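Long-range contacts in FAD-binding PCMH-type domain-containing protein (Gibberella zeae, PDB 6YJO), which probably oxidises oligosaccharides, using an FAD cofactor bound covalently in a PCMH-type flavoprotein fold: residues 136-141 and 228-233; 421-426 and 435-440; 481-486 and 499-504. All blocks are in the same frame, centred on the assembly; numbering follows the deposited sequence.

Contact 1: residues 136-141 and 228-233; sequences VQAGAR and AELGFQ
Val136 and Leu230 form an antiparallel hydrogen-bonded pair where strand 133-137 ends against strand 226-236, in the antiparallel sheet of the PCMH-type FAD-binding domain. Val136 N donates to Leu230 O over 2.8 Å, and Leu230 N returns a bond of equal length to Val136 O. A third bond, from Ala138 N to Ala228 O at 2.8 Å, is made just beyond the strand. There the donor stands 58° out of the carbonyl plane, at the start of the type I turn from Gln137 to Ala140. Between these bonds Gln137 and Glu229 are a non-hydrogen-bonded pair, flanked by two CA-H...O contacts, Glu229 CA to Val136 O and Gln137 CA to Ala228 O.

On one face of the sheet, the extended side chains of Gln137 and Glu229 cross with amide and carboxylate planes 66° apart. They meet through a water that accepts from Gln137 NE2 and donates to Glu229 OE1. Gln137 OE1 takes the N-H of Thr125, which fixes the other end of the amide.

The other face is apolar and buried, covered by Ile167 and Ala171 of helix 167-171. Val136 CB lies at the edge of the Phe232 ring, near its plane, 4.2 Å from CE2. Beyond the strand, Ala138 CB sits against Ala228 O, at 3.4 Å. Ala138, the second residue of the turn, touches the FAD, and its carbonyl accepts from Ser99 OG. Leu230 CG is anti to the carbonyl carbon (chi1 -59°), and beyond it CD1 lies 3.7 Å from Ala138 CA.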
loop_
_atom_site.group_PDB
_atom_site.type_symbol
_atom_site.label_atom_id
_atom_site.label_comp_id
_atom_site.label_asym_id
_atom_site.label_seq_id
_atom_site.Cartn_x
_atom_site.Cartn_y
_atom_site.Cartn_z
ATOM N N VAL A 136 -11.274 -7.485 -11.435
ATOM C CA VAL A 136 -11.085 -6.043 -11.321
ATOM C C VAL A 136 -9.946 -5.640 -12.249
ATOM O O VAL A 136 -8.801 -6.066 -12.056
ATOM C CB VAL A 136 -10.794 -5.619 -9.871
ATOM C CG1 VAL A 136 -10.456 -4.143 -9.811
ATOM C CG2 VAL A 136 -11.986 -5.942 -8.970
ATOM N N GLN A 137 -10.258 -4.813 -13.244
ATOM C CA GLN A 137 -9.238 -4.357 -14.177
ATOM C C GLN A 137 -8.196 -3.526 -13.438
ATOM O O GLN A 137 -8.485 -2.878 -12.429
ATOM C CB GLN A 137 -9.876 -3.559 -15.316
ATOM C CG GLN A 137 -10.494 -4.445 -16.387
ATOM C CD GLN A 137 -10.973 -3.667 -17.596
ATOM O OE1 GLN A 137 -11.670 -2.661 -17.472
ATOM N NE2 GLN A 137 -10.593 -4.131 -18.780
ATOM N N ALA A 138 -6.963 -3.570 -13.945
ATOM C CA ALA A 138 -5.810 -3.091 -13.194
ATOM C C ALA A 138 -5.853 -1.597 -12.889
ATOM O O ALA A 138 -5.083 -1.138 -12.037
ATOM C CB ALA A 138 -4.539 -3.432 -13.966
ATOM N N GLY A 139 -6.728 -0.835 -13.536
ATOM C CA GLY A 139 -6.813 0.593 -13.329
ATOM C C GLY A 139 -7.872 1.051 -12.358
ATOM O O GLY A 139 -7.944 2.249 -12.065
ATOM N N ALA A 140 -8.706 0.146 -11.856
ATOM C CA ALA A 140 -9.732 0.542 -10.904
ATOM C C ALA A 140 -9.093 1.103 -9.641
ATOM O O ALA A 140 -8.084 0.589 -9.149
ATOM C CB ALA A 140 -10.628 -0.648 -10.556
ATOM N N ARG A 141 -9.677 2.177 -9.125
ATOM C CA ARG A 141 -9.271 2.737 -7.848
ATOM C C ARG A 141 -10.087 2.101 -6.728
ATOM O O ARG A 141 -11.214 1.644 -6.940
ATOM C CB ARG A 141 -9.435 4.260 -7.864
ATOM C CG ARG A 141 -8.354 4.947 -8.697
ATOM C CD ARG A 141 -8.729 6.350 -9.177
ATOM N NE ARG A 141 -7.875 6.764 -10.290
ATOM C CZ ARG A 141 -6.618 7.176 -10.160
ATOM N NH1 ARG A 141 -6.056 7.240 -8.961
ATOM N NH2 ARG A 141 -5.919 7.521 -11.234
ATOM N N ALA A 228 -3.038 -6.490 -16.031
ATOM C CA ALA A 228 -4.180 -5.852 -16.668
ATOM C C ALA A 228 -5.502 -6.132 -15.969
ATOM O O ALA A 228 -6.417 -5.310 -16.059
ATOM C CB ALA A 228 -4.296 -6.305 -18.131
ATOM N N GLU A 229 -5.626 -7.266 -15.284
ATOM C CA GLU A 229 -6.848 -7.626 -14.576
ATOM C C GLU A 229 -6.466 -8.481 -13.378
ATOM O O GLU A 229 -5.719 -9.451 -13.531
ATOM C CB GLU A 229 -7.803 -8.383 -15.505
ATOM C CG GLU A 229 -9.213 -8.551 -14.973
ATOM C CD GLU A 229 -10.170 -9.124 -16.008
ATOM O OE1 GLU A 229 -10.486 -8.420 -16.992
ATOM O OE2 GLU A 229 -10.603 -10.284 -15.840
ATOM N N LEU A 230 -6.953 -8.115 -12.195
ATOM C CA LEU A 230 -6.715 -8.872 -10.972
ATOM C C LEU A 230 -7.994 -9.584 -10.553
ATOM O O LEU A 230 -9.099 -9.070 -10.761
ATOM C CB LEU A 230 -6.232 -7.964 -9.831
ATOM C CG LEU A 230 -4.935 -7.173 -10.057
ATOM C CD1 LEU A 230 -5.215 -5.817 -10.709
ATOM C CD2 LEU A 230 -4.169 -6.981 -8.750
ATOM N N GLY A 231 -7.840 -10.767 -9.972
ATOM C CA GLY A 231 -8.957 -11.548 -9.460
ATOM C C GLY A 231 -8.855 -11.645 -7.947
ATOM O O GLY A 231 -7.755 -11.782 -7.402
ATOM N N PHE A 232 -10.002 -11.534 -7.277
ATOM C CA PHE A 232 -10.085 -11.656 -5.828
ATOM C C PHE A 232 -11.346 -12.416 -5.434
ATOM O O PHE A 232 -12.344 -12.415 -6.159
ATOM C CB PHE A 232 -10.122 -10.286 -5.128
ATOM C CG PHE A 232 -9.077 -9.317 -5.602
ATOM C CD1 PHE A 232 -7.862 -9.210 -4.948
ATOM C CD2 PHE A 232 -9.324 -8.486 -6.683
ATOM C CE1 PHE A 232 -6.908 -8.305 -5.374
ATOM C CE2 PHE A 232 -8.373 -7.581 -7.112
ATOM C CZ PHE A 232 -7.166 -7.492 -6.456
ATOM N N GLN A 233 -11.294 -13.042 -4.256
ATOM C CA GLN A 233 -12.450 -13.685 -3.639
ATOM C C GLN A 233 -13.031 -12.707 -2.623
ATOM O O GLN A 233 -12.400 -12.413 -1.602
ATOM C CB GLN A 233 -12.050 -15.003 -2.979
ATOM C CG GLN A 233 -13.226 -15.886 -2.567
ATOM C CD GLN A 233 -14.015 -16.400 -3.760
ATOM O OE1 GLN A 233 -13.442 -16.735 -4.800
ATOM N NE2 GLN A 233 -15.337 -16.457 -3.619
HETATM O O HOH W 1 -9.274 -6.837 -18.725
#

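Contact 2: residues 421-426 and 435-440; sequences FSDHGN and FTVLKR
Leu438 presses its forked end onto the backbone of Phe421, Ser422 and Asp423, and this is the close-packed part of the contact. Its CG is anti to the carbonyl carbon (chi1 -72°), and the two methyls beyond it divide the work. CD1 sits 3.3 Å from Phe421 O and also reaches Asp423 CB, at 4.1 Å. CD2 lies 3.5 Å from Ser422 O and 3.8 Å from Phe421 CB. Of the Phe421 side chain, CB alone meets Leu438: the ring turns off to pack on Leu350 of strand 346-352 and Ile382 of strand 380-386. The side chain of Ser422 starts out on the far side of the strand, where its OG bonds to Ser347 OG.

The strand and helix segments run nearly antiparallel, at 162°, with axes 8.7 Å apart. Helix 431-446 thus lies back over the strand that precedes it, on one face of the seven-stranded antiparallel sheet that, as in relatives of the berberine bridge enzyme, probably belongs to the substrate domain. Tyr346 and Thr348 of strand 346-352 extend the bed for Leu438.

Packing is looser toward the end of the strand. Asp423 and Val437 cross at about a right angle, and a single approach joins them, OD2 to CG1 at 4.0 Å. The carboxylate is buried but well supplied: OD2 pairs with Arg377 NE, while OD1 bonds to Tyr427 OH and accepts from Gly425 N at 2.8 Å, on its syn side but 32° out of the carboxylate plane. That last bond closes an Asx turn at the end of the strand. On the helix, Thr436, Lys439 and Arg440 are exposed, although Arg440 touches Thr366 of helix 357-371.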
loop_
_atom_site.group_PDB
_atom_site.type_symbol
_atom_site.label_atom_id
_atom_site.label_comp_id
_atom_site.label_asym_id
_atom_site.label_seq_id
_atom_site.Cartn_x
_atom_site.Cartn_y
_atom_site.Cartn_z
ATOM N N PHE A 421 5.515 6.731 9.051
ATOM C CA PHE A 421 5.990 8.062 9.402
ATOM C C PHE A 421 5.810 8.948 8.180
ATOM O O PHE A 421 6.320 8.624 7.102
ATOM C CB PHE A 421 7.459 8.038 9.829
ATOM C CG PHE A 421 7.798 6.946 10.810
ATOM C CD1 PHE A 421 7.936 5.632 10.391
ATOM C CD2 PHE A 421 8.018 7.240 12.145
ATOM C CE1 PHE A 421 8.261 4.630 11.288
ATOM C CE2 PHE A 421 8.347 6.243 13.046
ATOM C CZ PHE A 421 8.469 4.937 12.616
ATOM N N SER A 422 5.085 10.051 8.336
ATOM C CA SER A 422 4.864 10.985 7.245
ATOM C C SER A 422 5.272 12.395 7.655
ATOM O O SER A 422 5.320 12.742 8.840
ATOM C CB SER A 422 3.400 10.979 6.786
ATOM O OG SER A 422 3.081 9.759 6.138
ATOM N N ASP A 423 5.585 13.202 6.645
ATOM C CA ASP A 423 5.897 14.615 6.830
ATOM C C ASP A 423 5.371 15.358 5.615
ATOM O O ASP A 423 5.740 15.032 4.483
ATOM C CB ASP A 423 7.403 14.838 6.997
ATOM C CG ASP A 423 7.780 16.312 7.063
ATOM O OD1 ASP A 423 7.465 17.064 6.114
ATOM O OD2 ASP A 423 8.392 16.720 8.072
ATOM N N HIS A 424 4.505 16.338 5.846
ATOM C CA HIS A 424 3.945 17.108 4.745
ATOM C C HIS A 424 4.322 18.575 4.906
ATOM O O HIS A 424 3.452 19.450 4.958
ATOM C CB HIS A 424 2.425 16.918 4.676
ATOM C CG HIS A 424 2.005 15.518 4.332
ATOM N ND1 HIS A 424 1.363 15.200 3.154
ATOM C CD2 HIS A 424 2.147 14.353 5.009
ATOM C CE1 HIS A 424 1.122 13.901 3.123
ATOM N NE2 HIS A 424 1.588 13.364 4.236
ATOM N N GLY A 425 5.619 18.845 4.999
ATOM C CA GLY A 425 6.099 20.201 5.134
ATOM C C GLY A 425 6.792 20.702 3.888
ATOM O O GLY A 425 6.385 20.380 2.768
ATOM N N ASN A 426 7.852 21.482 4.080
ATOM C CA ASN A 426 8.554 22.144 2.990
ATOM C C ASN A 426 9.670 21.247 2.474
ATOM O O ASN A 426 10.441 20.692 3.264
ATOM C CB ASN A 426 9.116 23.489 3.457
ATOM C CG ASN A 426 10.224 24.002 2.560
ATOM O OD1 ASN A 426 11.397 23.995 2.937
ATOM N ND2 ASN A 426 9.860 24.435 1.358
ATOM N N PHE A 435 13.722 14.738 5.711
ATOM C CA PHE A 435 14.261 13.378 5.711
ATOM C C PHE A 435 14.894 13.034 7.056
ATOM O O PHE A 435 14.776 11.899 7.531
ATOM C CB PHE A 435 15.293 13.206 4.593
ATOM C CG PHE A 435 14.788 13.565 3.220
ATOM C CD1 PHE A 435 13.533 13.169 2.791
ATOM C CD2 PHE A 435 15.587 14.289 2.355
ATOM C CE1 PHE A 435 13.082 13.499 1.519
ATOM C CE2 PHE A 435 15.143 14.622 1.089
ATOM C CZ PHE A 435 13.891 14.227 0.671
ATOM N N THR A 436 15.577 13.998 7.683
ATOM C CA THR A 436 16.264 13.725 8.944
ATOM C C THR A 436 15.283 13.378 10.057
ATOM O O THR A 436 15.530 12.455 10.842
ATOM C CB THR A 436 17.109 14.929 9.361
ATOM O OG1 THR A 436 18.045 15.255 8.325
ATOM C CG2 THR A 436 17.860 14.618 10.651
ATOM N N VAL A 437 14.173 14.110 10.154
ATOM C CA VAL A 437 13.294 13.965 11.310
ATOM C C VAL A 437 12.577 12.620 11.278
ATOM O O VAL A 437 12.452 11.949 12.309
ATOM C CB VAL A 437 12.310 15.148 11.374
ATOM C CG1 VAL A 437 11.331 15.115 10.197
ATOM C CG2 VAL A 437 11.580 15.161 12.708
ATOM N N LEU A 438 12.101 12.197 10.104
ATOM C CA LEU A 438 11.437 10.899 10.018
ATOM C C LEU A 438 12.419 9.755 10.250
ATOM O O LEU A 438 12.074 8.756 10.891
ATOM C CB LEU A 438 10.739 10.739 8.665
ATOM C CG LEU A 438 9.470 11.563 8.400
ATOM C CD1 LEU A 438 8.671 10.948 7.258
ATOM C CD2 LEU A 438 8.600 11.699 9.644
ATOM N N LYS A 439 13.646 9.878 9.736
ATOM C CA LYS A 439 14.646 8.843 9.976
ATOM C C LYS A 439 15.043 8.793 11.447
ATOM O O LYS A 439 15.235 7.708 12.008
ATOM C CB LYS A 439 15.876 9.085 9.098
ATOM C CG LYS A 439 16.947 7.997 9.196
ATOM C CD LYS A 439 18.028 8.187 8.134
ATOM C CE LYS A 439 19.177 7.200 8.295
ATOM N NZ LYS A 439 20.386 7.830 8.900
ATOM N N ARG A 440 15.175 9.958 12.087
ATOM C CA ARG A 440 15.475 9.987 13.515
ATOM C C ARG A 440 14.382 9.292 14.318
ATOM O O ARG A 440 14.671 8.591 15.295
ATOM C CB ARG A 440 15.661 11.436 13.973
ATOM C CG ARG A 440 15.655 11.630 15.481
ATOM C CD ARG A 440 16.152 13.019 15.871
ATOM N NE ARG A 440 15.594 14.067 15.016
ATOM C CZ ARG A 440 16.305 14.961 14.331
ATOM N NH1 ARG A 440 17.632 14.978 14.391
ATOM N NH2 ARG A 440 15.678 15.861 13.586
#

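Contact 3: residues 481-486 and 499-504; sequences KLKKLK and QGIRPA
Lys486 NZ is gripped by two salt bridges, to Asp490 OD2 and Asp493 OD1, and by a hydrogen bond to Ser223 O, and on the way to them its chain runs alongside the backbone of residues 501-503. A bend at chi2 (81°) sends CD along this path, with CE 3.3 Å from Ile501 O. The Pro503 ring runs next to the lysine chain in the same direction, and its N is 3.5 Å from Lys486 CG. The two acidic partners would probably stabilise the positive charge.

Two rather long hydrogen bonds cross about one turn earlier in the helix, at Lys483. Its NZ donates to Arg502 O over 3.2 Å, approaching from above the carbonyl plane, and Lys483 CG rests against the same oxygen. Ala504 N in turn donates to Lys483 O at 3.3 Å, again from above the plane.

Ile501 CG2 packs on Lys486 CB at 3.8 Å, on Leu482 CB at 4.1 Å and on the helix backbone at Leu482 O, while its CD1 meets Leu482 CD1 where the two side chains cross at about a right angle. Tyr475 of helix 467-475 touches both. A chain end without regular structure is thereby laid across helix 479-489, within the berberine-like C-terminal region of this flavoprotein family.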
loop_
_atom_site.group_PDB
_atom_site.type_symbol
_atom_site.label_atom_id
_atom_site.label_comp_id
_atom_site.label_asym_id
_atom_site.label_seq_id
_atom_site.Cartn_x
_atom_site.Cartn_y
_atom_site.Cartn_z
ATOM N N LYS A 481 14.708 -15.887 -3.895
ATOM C CA LYS A 481 13.750 -16.476 -4.824
ATOM C C LYS A 481 13.192 -15.419 -5.772
ATOM O O LYS A 481 12.997 -15.683 -6.965
ATOM C CB LYS A 481 12.627 -17.154 -4.039
ATOM C CG LYS A 481 11.855 -18.221 -4.804
ATOM C CD LYS A 481 10.413 -18.294 -4.318
ATOM C CE LYS A 481 9.808 -19.685 -4.445
ATOM N NZ LYS A 481 8.377 -19.687 -4.013
ATOM N N LEU A 482 12.934 -14.212 -5.257
ATOM C CA LEU A 482 12.492 -13.115 -6.113
ATOM C C LEU A 482 13.546 -12.784 -7.166
ATOM O O LEU A 482 13.231 -12.621 -8.351
ATOM C CB LEU A 482 12.179 -11.882 -5.262
ATOM C CG LEU A 482 10.888 -11.892 -4.441
ATOM C CD1 LEU A 482 10.931 -10.829 -3.347
ATOM C CD2 LEU A 482 9.677 -11.668 -5.336
ATOM N N LYS A 483 14.810 -12.670 -6.748
ATOM C CA LYS A 483 15.878 -12.387 -7.703
ATOM C C LYS A 483 16.043 -13.529 -8.698
ATOM O O LYS A 483 16.339 -13.299 -9.877
ATOM C CB LYS A 483 17.185 -12.133 -6.959
ATOM C CG LYS A 483 17.211 -10.835 -6.174
ATOM C CD LYS A 483 18.390 -10.797 -5.215
ATOM C CE LYS A 483 19.378 -9.699 -5.573
ATOM N NZ LYS A 483 19.923 -9.840 -6.954
ATOM N N LYS A 484 15.865 -14.772 -8.241
ATOM C CA LYS A 484 15.942 -15.904 -9.159
ATOM C C LYS A 484 14.835 -15.825 -10.199
ATOM O O LYS A 484 15.063 -16.087 -11.387
ATOM C CB LYS A 484 15.851 -17.219 -8.386
ATOM C CG LYS A 484 16.165 -18.447 -9.225
ATOM C CD LYS A 484 16.079 -19.730 -8.412
ATOM C CE LYS A 484 14.659 -20.260 -8.326
ATOM N NZ LYS A 484 14.129 -20.673 -9.655
ATOM N N LEU A 485 13.630 -15.443 -9.770
ATOM C CA LEU A 485 12.495 -15.361 -10.682
ATOM C C LEU A 485 12.589 -14.144 -11.593
ATOM O O LEU A 485 12.140 -14.196 -12.743
ATOM C CB LEU A 485 11.201 -15.327 -9.874
ATOM C CG LEU A 485 9.881 -15.255 -10.636
ATOM C CD1 LEU A 485 9.763 -16.386 -11.643
ATOM C CD2 LEU A 485 8.737 -15.299 -9.638
ATOM N N LYS A 486 13.156 -13.043 -11.100
ATOM C CA LYS A 486 13.348 -11.870 -11.945
ATOM C C LYS A 486 14.252 -12.191 -13.131
ATOM O O LYS A 486 14.014 -11.720 -14.250
ATOM C CB LYS A 486 13.924 -10.725 -11.107
ATOM C CG LYS A 486 14.285 -9.466 -11.883
ATOM C CD LYS A 486 13.086 -8.573 -12.161
ATOM C CE LYS A 486 13.509 -7.350 -12.966
ATOM N NZ LYS A 486 12.403 -6.385 -13.210
ATOM N N GLN A 499 13.726 0.891 -6.418
ATOM C CA GLN A 499 13.751 -0.147 -5.392
ATOM C C GLN A 499 13.176 -1.462 -5.904
ATOM O O GLN A 499 12.630 -2.254 -5.131
ATOM C CB GLN A 499 13.009 0.334 -4.149
ATOM C CG GLN A 499 13.794 1.395 -3.399
ATOM C CD GLN A 499 12.975 2.159 -2.376
ATOM O OE1 GLN A 499 11.888 1.734 -1.981
ATOM N NE2 GLN A 499 13.497 3.301 -1.943
ATOM N N GLY A 500 13.325 -1.718 -7.204
ATOM C CA GLY A 500 12.790 -2.927 -7.786
ATOM C C GLY A 500 13.696 -4.122 -7.571
ATOM O O GLY A 500 14.864 -3.996 -7.207
ATOM N N ILE A 501 13.131 -5.310 -7.781
ATOM C CA ILE A 501 13.923 -6.529 -7.700
ATOM C C ILE A 501 14.928 -6.551 -8.845
ATOM O O ILE A 501 14.562 -6.426 -10.022
ATOM C CB ILE A 501 13.016 -7.768 -7.736
ATOM C CG1 ILE A 501 11.969 -7.713 -6.614
ATOM C CG2 ILE A 501 13.853 -9.042 -7.646
ATOM C CD1 ILE A 501 12.537 -7.499 -5.226
ATOM N N ARG A 502 16.203 -6.715 -8.506
ATOM C CA ARG A 502 17.274 -6.786 -9.492
ATOM C C ARG A 502 17.515 -8.237 -9.890
ATOM O O ARG A 502 17.609 -9.102 -9.013
ATOM C CB ARG A 502 18.558 -6.190 -8.930
ATOM C CG ARG A 502 18.417 -4.742 -8.485
ATOM C CD ARG A 502 18.331 -3.802 -9.680
ATOM N NE ARG A 502 18.369 -2.393 -9.280
ATOM C CZ ARG A 502 17.381 -1.517 -9.456
ATOM N NH1 ARG A 502 16.240 -1.872 -10.039
ATOM N NH2 ARG A 502 17.542 -0.263 -9.048
ATOM N N PRO A 503 17.624 -8.550 -11.182
ATOM C CA PRO A 503 17.835 -9.948 -11.574
ATOM C C PRO A 503 19.149 -10.489 -11.039
ATOM O O PRO A 503 20.142 -9.768 -10.915
ATOM C CB PRO A 503 17.842 -9.894 -13.107
ATOM C CG PRO A 503 18.246 -8.492 -13.436
ATOM C CD PRO A 503 17.631 -7.646 -12.344
ATOM N N ALA A 504 19.141 -11.777 -10.712
ATOM C CA ALA A 504 20.371 -12.446 -10.318
ATOM C C ALA A 504 21.270 -12.622 -11.537
ATOM O O ALA A 504 20.818 -13.067 -12.598
ATOM C CB ALA A 504 20.057 -13.792 -9.668
#

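Overall arrangement
The contacts follow one another along the chain without overlap, and none touches another. Contacts 1 and 2 lie on opposite sides of the chain's centre, their centres 33 Å apart: contact 1 is in the antiparallel sheet of the FAD-binding domain, contact 2 where a helix covers the separate seven-stranded sheet. Contact 3 has its centre 24 Å from contact 1 and 30 Å from contact 2. Ser223, shortly before strand 226-236 of contact 1, bonds to Lys486 and Ile501, tying the C-terminal region to the FAD-binding part. The cofactor touches contact 1, whereas the nearest side chains of contacts 2 and 3 stay about 9 and 10 Å from it.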